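Local coordinates for uncharacterized oxidoreductase yvaA (Bacillus subtilis subsp. subtilis, PDB 3GDO), which catalyses the reversible NADPH-dependent reduction of scyllo-inosose to scyllo-inositol and cannot use NADH in place of NADPH, at residues Lys96-Thr101 with Val117-Tyr122. Sequence-based numbering, arbitrary orientation.
Sequences KPMTAT and VLLSVY
Val121 and Met98 make the main apolar contact, their side chains crossing at about a right angle. CG2 of Val121 lies against the flank of the methionine, 3.8 Å from Met98 CG and 4.0 Å from Met98 SD. With CG anti to the backbone N (chi1 -174°) and the chain extended beyond it, Met98 runs past the valine to Leu119, where Met98 CE meets Leu119 CD2 at 4.3 Å. The other valine branch turns to the start of the loop, Val121 CG1 resting 4.1 Å from the backbone N of Lys96. Beside it the aliphatic part of Lys96 passes the backbone of Tyr122, with Lys96 CG 3.4 Å from Tyr122 O. Bends at chi2 and chi3 then carry NZ away from the strand to a salt bridge with Asp177. No hydrogen bond joins the two segments; a cis peptide precedes Pro97, and within the loop Thr99 OG1 donates to Thr101 O at 2.7 Å. Glu95, Lys96 and Pro97 match the Glu-Lys-Pro motif of the Gfo/Idh/MocA family. The loop links strand 91-95 to helix 102-115, N-capped by Thr101, and strand 119-122 follows as the outermost strand, within this chain, of the parallel Rossmann sheet, completing a beta-alpha-beta crossover. Helix 323-342 touches Met98 and Leu119, while helix 174-190 of the C-terminal part of the chain packs on Lys96 and Pro97.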
loop_
_atom_site.group_PDB
_atom_site.type_symbol
_atom_site.label_atom_id
_atom_site.label_comp_id
_atom_site.label_asym_id
_atom_site.label_seq_id
_atom_site.Cartn_x
_atom_site.Cartn_y
_atom_site.Cartn_z
ATOM N N LYS B 96 17.097 -14.740 12.619
ATOM C CA LYS B 96 16.019 -14.809 11.631
ATOM C C LYS B 96 16.654 -14.863 10.219
ATOM O O LYS B 96 17.787 -14.466 10.059
ATOM C CB LYS B 96 15.054 -13.628 11.749
ATOM C CG LYS B 96 15.679 -12.258 11.991
ATOM C CD LYS B 96 16.541 -11.761 10.826
ATOM C CE LYS B 96 15.755 -11.626 9.552
ATOM N NZ LYS B 96 16.590 -11.018 8.511
ATOM N N PRO B 97 15.962 -15.415 9.209
ATOM C CA PRO B 97 14.760 -16.197 9.287
ATOM C C PRO B 97 15.164 -17.537 9.850
ATOM O O PRO B 97 16.233 -18.036 9.507
ATOM C CB PRO B 97 14.333 -16.311 7.823
ATOM C CG PRO B 97 15.650 -16.325 7.067
ATOM C CD PRO B 97 16.482 -15.334 7.823
ATOM N N MET B 98 14.336 -18.087 10.732
ATOM C CA MET B 98 14.653 -19.333 11.459
ATOM C C MET B 98 15.229 -20.435 10.538
ATOM O O MET B 98 16.374 -20.842 10.713
ATOM C CB MET B 98 13.398 -19.800 12.222
ATOM C CG MET B 98 13.564 -21.009 13.148
ATOM S SD MET B 98 11.943 -21.503 13.823
ATOM C CE MET B 98 12.610 -22.789 14.920
ATOM N N THR B 99 14.444 -20.900 9.570
ATOM C CA THR B 99 14.906 -21.881 8.566
ATOM C C THR B 99 14.223 -21.570 7.229
ATOM O O THR B 99 13.365 -20.702 7.181
ATOM C CB THR B 99 14.496 -23.319 8.947
ATOM O OG1 THR B 99 13.113 -23.327 9.308
ATOM C CG2 THR B 99 15.335 -23.850 10.119
ATOM N N ALA B 100 14.538 -22.310 6.165
ATOM C CA ALA B 100 13.809 -22.157 4.910
ATOM C C ALA B 100 12.373 -22.721 4.942
ATOM O O ALA B 100 11.476 -22.200 4.269
ATOM C CB ALA B 100 14.609 -22.763 3.738
ATOM N N THR B 101 12.151 -23.803 5.701
ATOM C CA THR B 101 10.825 -24.435 5.724
ATOM C C THR B 101 10.320 -24.551 7.147
ATOM O O THR B 101 11.114 -24.619 8.109
ATOM C CB THR B 101 10.779 -25.867 5.048
ATOM O OG1 THR B 101 11.629 -26.762 5.759
ATOM C CG2 THR B 101 11.216 -25.841 3.565
ATOM N N VAL B 117 15.790 -28.057 26.494
ATOM C CA VAL B 117 16.577 -26.838 26.279
ATOM C C VAL B 117 15.725 -25.683 25.696
ATOM O O VAL B 117 14.706 -25.932 25.044
ATOM C CB VAL B 117 17.820 -27.126 25.372
ATOM C CG1 VAL B 117 18.821 -27.998 26.113
ATOM C CG2 VAL B 117 17.415 -27.798 24.075
ATOM N N LEU B 118 16.140 -24.440 25.963
ATOM C CA LEU B 118 15.475 -23.264 25.412
ATOM C C LEU B 118 15.939 -22.964 23.986
ATOM O O LEU B 118 17.145 -22.844 23.725
ATOM C CB LEU B 118 15.740 -22.059 26.311
ATOM C CG LEU B 118 15.181 -22.275 27.718
ATOM C CD1 LEU B 118 15.612 -21.143 28.637
ATOM C CD2 LEU B 118 13.613 -22.425 27.684
ATOM N N LEU B 119 14.982 -22.839 23.077
ATOM C CA LEU B 119 15.248 -22.498 21.677
ATOM C C LEU B 119 14.506 -21.205 21.328
ATOM O O LEU B 119 13.261 -21.116 21.453
ATOM C CB LEU B 119 14.829 -23.635 20.750
ATOM C CG LEU B 119 15.064 -23.387 19.257
ATOM C CD1 LEU B 119 16.548 -23.134 18.943
ATOM C CD2 LEU B 119 14.515 -24.515 18.424
ATOM N N SER B 120 15.271 -20.184 20.940
ATOM C CA SER B 120 14.698 -18.888 20.589
ATOM C C SER B 120 15.239 -18.433 19.203
ATOM O O SER B 120 16.194 -19.045 18.643
ATOM C CB SER B 120 15.020 -17.879 21.681
ATOM O OG SER B 120 14.314 -16.644 21.518
ATOM N N VAL B 121 14.598 -17.401 18.642
ATOM C CA VAL B 121 14.947 -16.875 17.308
ATOM C C VAL B 121 15.094 -15.377 17.505
ATOM O O VAL B 121 14.273 -14.775 18.157
ATOM C CB VAL B 121 13.861 -17.193 16.268
ATOM C CG1 VAL B 121 14.206 -16.555 14.866
ATOM C CG2 VAL B 121 13.714 -18.699 16.117
ATOM N N TYR B 122 16.159 -14.787 16.979
ATOM C CA TYR B 122 16.433 -13.367 17.233
ATOM C C TYR B 122 15.536 -12.449 16.340
ATOM O O TYR B 122 16.029 -11.876 15.346
ATOM C CB TYR B 122 17.949 -13.102 17.036
ATOM C CG TYR B 122 18.451 -11.747 17.524
ATOM C CD1 TYR B 122 18.278 -11.375 18.838
ATOM C CD2 TYR B 122 19.096 -10.832 16.636
ATOM C CE1 TYR B 122 18.746 -10.140 19.306
ATOM C CE2 TYR B 122 19.572 -9.575 17.089
ATOM C CZ TYR B 122 19.386 -9.250 18.432
ATOM O OH TYR B 122 19.771 -8.034 18.957
#